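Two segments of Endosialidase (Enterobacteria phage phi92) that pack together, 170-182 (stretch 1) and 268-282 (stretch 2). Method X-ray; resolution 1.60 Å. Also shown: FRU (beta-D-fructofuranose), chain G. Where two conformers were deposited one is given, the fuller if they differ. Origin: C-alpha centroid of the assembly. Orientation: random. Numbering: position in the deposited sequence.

Stretch 1 (170-182) MRLKKAELWSRPM
Stretch 2 (268-282) DSPWEITELPDVAYS

A β-ladder satisfies its backbone polar groups in alternation, and where regular pairing lapses, water and side chains can take over. Two segments of the phi92 endosialidase illustrate this. Strand 172-181 runs antiparallel to strand 272-275, their axes at 152° and 4.4 Å apart at closest approach, with 1248 Å² buried between the stretches. The register pairs E176 with E275, L177 with T274, W178 with I273 and S179 with E272, at CA-CA distances of 4.4, 5.1, 4.6 and 5.1 Å.

The wider pairs carry the reciprocal hydrogen bonds: L177 N to T274 O (2.8 Å) and T274 N to L177 O (2.9 Å), then S179 N to E272 O and E272 N to S179 O (both 2.9 Å). At the narrower pairs, CA-H groups approach the same carbonyls, E176 CA to T274 O and W178 CA to E272 O, each at 3.2 Å. L276 N continues the ladder to A175 O (2.9 Å). Then a type II turn, L276 to V279, closed by V279 N to L276 O (3.2 Å), interrupts it. A175 N is 3.5 Å from V279 O at a poor angle; water 1 instead accepts from A175 N (2.9 Å) and lies within hydrogen-bonding distance of L276 O (2.7 Å) and V279 O (2.8 Å). Beyond the turn, Y281 N reaches L172 O (2.8 Å).

S179 (chi1 p) and E272 (chi1 and chi2 t) share a face, where S179 OG donates to E272 OE1 (2.9 Å). Water 2 donates to that OE1 (2.7 Å) and to L177 O (2.8 Å), and hydrogen-bonds T274 OG1 (2.7 Å). On the other face, E176 (chi1 m, chi2 t) accepts from W178 NE1 through OE1 (3.0 Å) and binds fructose, O4 to OE1 (2.7 Å) and O3 to OE2 (2.6 Å). A salt bridge joins K174 NZ to E275 OE2 (3.3 Å).

W178 (chi1 m, chi2 29°) receives I273 CG1 over its five-membered ring, 3.8 Å from the centroid, and turns its edge to the face of W271 (chi1 m, chi2 102°), planes at 54°. The opposite face of W271 carries the R180 guanidinium, 9° from parallel, with chi1 at -96° and chi2 and chi3 t. Stacking leaves the edge free, so R180 NE donates to S269 O (2.8 Å). R171 (m, t, t) likewise lies flat on Y281 (chi1 t, chi2 83°). Aliphatic packing joins A175 CB to V279 CG1 (3.7 Å) and L177 CB to L276 CD2 (3.9 Å), burying all four residues.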

# COMPACT_ATOMS: atom_id res chain seq x y z
N MET A 170 12.94 -14.01 29.30
CA MET A 170 11.62 -13.42 29.44
C MET A 170 11.19 -13.14 30.87
O MET A 170 10.03 -12.80 31.08
CB MET A 170 10.56 -14.29 28.75
CG MET A 170 10.36 -13.92 27.25
SD MET A 170 9.69 -12.23 27.10
CE MET A 170 7.99 -12.47 27.57
N ARG A 171 12.10 -13.26 31.84
CA ARG A 171 11.67 -12.93 33.20
C ARG A 171 11.38 -11.45 33.36
O ARG A 171 12.00 -10.59 32.72
CB ARG A 171 12.70 -13.41 34.25
CG ARG A 171 12.71 -14.91 34.31
CD ARG A 171 13.72 -15.44 35.31
NE ARG A 171 13.78 -16.89 35.22
CZ ARG A 171 14.73 -17.60 35.82
NH1 ARG A 171 15.69 -16.96 36.46
NH2 ARG A 171 14.76 -18.92 35.72
N LEU A 172 10.47 -11.16 34.28
CA LEU A 172 10.07 -9.78 34.52
C LEU A 172 11.11 -9.08 35.42
O LEU A 172 11.28 -9.47 36.60
CB LEU A 172 8.69 -9.77 35.19
CG LEU A 172 8.11 -8.38 35.50
CD1 LEU A 172 7.99 -7.53 34.22
CD2 LEU A 172 6.75 -8.53 36.17
N LYS A 173 11.85 -8.11 34.88
CA LYS A 173 12.82 -7.36 35.68
C LYS A 173 12.14 -6.33 36.57
O LYS A 173 12.43 -6.26 37.77
CB LYS A 173 13.86 -6.68 34.80
CG LYS A 173 14.88 -5.84 35.56
CD LYS A 173 15.92 -5.28 34.59
CE LYS A 173 17.08 -4.61 35.32
NZ LYS A 173 16.69 -3.26 35.77
N LYS A 174 11.24 -5.52 36.01
CA LYS A 174 10.46 -4.59 36.82
C LYS A 174 9.24 -4.21 36.00
O LYS A 174 9.15 -4.52 34.82
CB LYS A 174 11.26 -3.33 37.14
CG LYS A 174 11.63 -2.52 35.89
CD LYS A 174 12.64 -1.41 36.21
CE LYS A 174 12.00 -0.22 36.89
NZ LYS A 174 13.02 0.61 37.64
N ALA A 175 8.28 -3.55 36.64
CA ALA A 175 7.09 -3.11 35.92
C ALA A 175 6.76 -1.69 36.33
O ALA A 175 6.99 -1.29 37.50
CB ALA A 175 5.90 -4.04 36.23
N GLU A 176 6.23 -0.93 35.38
CA GLU A 176 5.92 0.48 35.62
C GLU A 176 4.51 0.75 35.23
O GLU A 176 4.04 0.22 34.22
CB GLU A 176 6.85 1.40 34.82
CG GLU A 176 8.32 1.32 35.29
CD GLU A 176 9.31 1.88 34.25
OE1 GLU A 176 9.06 1.78 33.02
OE2 GLU A 176 10.35 2.41 34.70
N LEU A 177 3.83 1.60 36.00
CA LEU A 177 2.53 2.09 35.58
C LEU A 177 2.80 3.33 34.72
O LEU A 177 3.43 4.27 35.20
CB LEU A 177 1.66 2.41 36.83
CG LEU A 177 0.22 2.84 36.45
CD1 LEU A 177 -0.59 1.66 35.89
CD2 LEU A 177 -0.46 3.48 37.68
N TRP A 178 2.40 3.31 33.44
CA TRP A 178 2.56 4.48 32.56
C TRP A 178 1.20 5.10 32.36
O TRP A 178 0.20 4.38 32.18
CB TRP A 178 3.09 4.06 31.17
CG TRP A 178 4.56 3.66 31.09
CD1 TRP A 178 5.35 3.11 32.07
CD2 TRP A 178 5.38 3.77 29.91
NE1 TRP A 178 6.63 2.88 31.56
CE2 TRP A 178 6.67 3.28 30.25
CE3 TRP A 178 5.15 4.25 28.62
CZ2 TRP A 178 7.72 3.24 29.32
CZ3 TRP A 178 6.20 4.23 27.70
CH2 TRP A 178 7.46 3.71 28.05
N SER A 179 1.12 6.43 32.38
CA SER A 179 -0.15 7.07 32.04
C SER A 179 0.01 8.37 31.31
O SER A 179 1.03 9.03 31.43
CB SER A 179 -1.06 7.27 33.27
OG SER A 179 -0.67 8.40 34.02
N ARG A 180 -1.01 8.68 30.51
CA ARG A 180 -1.09 9.97 29.78
C ARG A 180 -2.54 10.36 29.78
O ARG A 180 -3.41 9.50 29.89
CB ARG A 180 -0.69 9.78 28.28
CG ARG A 180 0.76 10.11 27.98
CD ARG A 180 1.05 9.85 26.50
NE ARG A 180 2.36 10.37 26.12
CZ ARG A 180 2.93 10.10 24.93
NH1 ARG A 180 2.27 9.34 24.04
NH2 ARG A 180 4.11 10.64 24.63
N PRO A 181 -2.82 11.65 29.61
CA PRO A 181 -4.22 12.02 29.38
C PRO A 181 -4.67 11.44 28.03
O PRO A 181 -3.86 11.45 27.10
CB PRO A 181 -4.17 13.55 29.30
CG PRO A 181 -2.78 13.88 28.81
CD PRO A 181 -1.90 12.79 29.44
N MET A 182 -5.90 10.96 27.93
CA MET A 182 -6.37 10.46 26.64
C MET A 182 -6.44 11.61 25.63
O MET A 182 -6.60 12.76 26.00
CB MET A 182 -7.78 9.88 26.79
CG MET A 182 -7.82 8.52 27.47
SD MET A 182 -6.85 7.25 26.59
CE MET A 182 -7.92 6.91 25.17
N ASP A 268 2.06 14.95 22.86
CA ASP A 268 3.00 15.92 23.42
C ASP A 268 3.08 15.87 24.94
O ASP A 268 3.83 16.63 25.55
CB ASP A 268 2.60 17.35 22.98
CG ASP A 268 2.72 17.56 21.49
OD1 ASP A 268 3.54 16.87 20.83
OD2 ASP A 268 2.01 18.43 20.97
N SER A 269 2.29 15.02 25.57
CA SER A 269 2.30 14.98 27.04
C SER A 269 3.31 13.95 27.54
O SER A 269 3.30 12.84 27.09
CB SER A 269 0.90 14.60 27.57
OG SER A 269 -0.08 15.58 27.22
N PRO A 270 4.18 14.32 28.47
CA PRO A 270 5.09 13.28 29.00
C PRO A 270 4.32 12.14 29.64
O PRO A 270 3.27 12.36 30.25
CB PRO A 270 5.91 14.02 30.06
CG PRO A 270 5.25 15.32 30.26
CD PRO A 270 4.47 15.66 29.01
N TRP A 271 4.84 10.92 29.52
CA TRP A 271 4.25 9.81 30.25
C TRP A 271 4.56 10.01 31.74
O TRP A 271 5.67 10.34 32.10
CB TRP A 271 4.88 8.51 29.80
CG TRP A 271 4.52 8.03 28.41
CD1 TRP A 271 5.29 8.14 27.28
CD2 TRP A 271 3.35 7.30 28.03
NE1 TRP A 271 4.64 7.52 26.21
CE2 TRP A 271 3.47 6.98 26.66
CE3 TRP A 271 2.22 6.85 28.74
CZ2 TRP A 271 2.49 6.26 25.97
CZ3 TRP A 271 1.25 6.12 28.06
CH2 TRP A 271 1.40 5.83 26.68
N GLU A 272 3.56 9.80 32.57
CA GLU A 272 3.84 9.60 34.01
C GLU A 272 4.26 8.16 34.14
O GLU A 272 3.54 7.28 33.69
CB GLU A 272 2.57 9.83 34.80
CG GLU A 272 2.80 9.51 36.29
CD GLU A 272 1.48 9.35 37.03
OE1 GLU A 272 0.64 8.48 36.64
OE2 GLU A 272 1.29 10.12 37.98
N ILE A 273 5.42 7.91 34.74
CA ILE A 273 5.99 6.55 34.80
C ILE A 273 6.34 6.26 36.26
O ILE A 273 7.16 6.97 36.87
CB ILE A 273 7.25 6.45 33.92
CG1 ILE A 273 6.83 6.61 32.44
CG2 ILE A 273 7.99 5.13 34.14
CD1 ILE A 273 8.02 6.59 31.51
N THR A 274 5.68 5.26 36.83
CA THR A 274 5.82 4.96 38.25
C THR A 274 6.21 3.50 38.43
O THR A 274 5.48 2.62 37.98
CB THR A 274 4.48 5.18 38.97
OG1 THR A 274 4.01 6.53 38.74
CG2 THR A 274 4.63 4.95 40.48
N GLU A 275 7.32 3.24 39.13
CA GLU A 275 7.72 1.86 39.39
C GLU A 275 6.72 1.20 40.34
O GLU A 275 6.28 1.84 41.33
CB GLU A 275 9.13 1.81 39.97
CG GLU A 275 9.68 0.41 40.07
CD GLU A 275 11.15 0.39 40.43
OE1 GLU A 275 11.70 1.46 40.76
OE2 GLU A 275 11.77 -0.69 40.37
N LEU A 276 6.37 -0.06 40.05
CA LEU A 276 5.45 -0.81 40.92
C LEU A 276 6.29 -1.72 41.83
O LEU A 276 6.86 -2.71 41.37
CB LEU A 276 4.48 -1.65 40.08
CG LEU A 276 3.58 -0.82 39.12
CD1 LEU A 276 2.63 -1.71 38.29
CD2 LEU A 276 2.74 0.22 39.92
N PRO A 277 6.38 -1.39 43.13
CA PRO A 277 7.29 -2.19 43.96
C PRO A 277 6.95 -3.66 44.00
O PRO A 277 5.79 -4.02 44.15
CB PRO A 277 7.11 -1.58 45.35
CG PRO A 277 6.72 -0.17 45.11
CD PRO A 277 5.85 -0.21 43.85
N ASP A 278 7.99 -4.48 43.84
CA ASP A 278 7.90 -5.95 43.93
C ASP A 278 7.12 -6.63 42.81
O ASP A 278 6.83 -7.83 42.90
CB ASP A 278 7.35 -6.42 45.29
CG ASP A 278 8.33 -6.19 46.44
OD1 ASP A 278 9.57 -6.27 46.23
OD2 ASP A 278 7.84 -5.93 47.56
N VAL A 279 6.79 -5.89 41.74
CA VAL A 279 6.15 -6.53 40.60
C VAL A 279 7.27 -6.95 39.66
O VAL A 279 7.74 -6.16 38.84
CB VAL A 279 5.15 -5.60 39.93
CG1 VAL A 279 4.49 -6.31 38.72
CG2 VAL A 279 4.10 -5.19 40.99
N ALA A 280 7.75 -8.18 39.84
CA ALA A 280 8.98 -8.65 39.19
C ALA A 280 9.12 -10.13 39.45
O ALA A 280 8.47 -10.67 40.35
CB ALA A 280 10.21 -7.92 39.77
N TYR A 281 9.94 -10.80 38.65
CA TYR A 281 10.32 -12.17 38.96
C TYR A 281 10.95 -12.22 40.36
O TYR A 281 11.69 -11.31 40.74
CB TYR A 281 11.36 -12.65 37.96
CG TYR A 281 11.76 -14.08 38.21
CD1 TYR A 281 10.98 -15.11 37.70
CD2 TYR A 281 12.89 -14.40 38.96
CE1 TYR A 281 11.34 -16.45 37.90
CE2 TYR A 281 13.25 -15.73 39.17
CZ TYR A 281 12.46 -16.74 38.64
OH TYR A 281 12.81 -18.06 38.83
N SER A 282 10.64 -13.29 41.09
CA SER A 282 11.26 -13.54 42.40
C SER A 282 11.19 -15.04 42.66
O SER A 282 10.27 -15.72 42.19
CB SER A 282 10.50 -12.77 43.47
OG SER A 282 11.06 -13.12 44.76
C1 FRU G . 15.40 3.47 32.78
C2 FRU G . 14.00 3.83 32.56
C3 FRU G . 12.92 2.89 32.47
C4 FRU G . 11.77 3.70 32.04
C5 FRU G . 12.44 4.76 31.21
C6 FRU G . 11.63 6.02 30.95
O1 FRU G . 15.78 3.13 31.46
O2 FRU G . 13.69 4.22 33.96
O3 FRU G . 12.70 2.00 33.59
O4 FRU G . 10.83 2.89 31.26
O5 FRU G . 13.67 5.09 31.90
O6 FRU G . 11.52 6.76 32.12
O HOH W 1 8.60 -3.59 39.50
O HOH W 2 2.13 6.19 36.80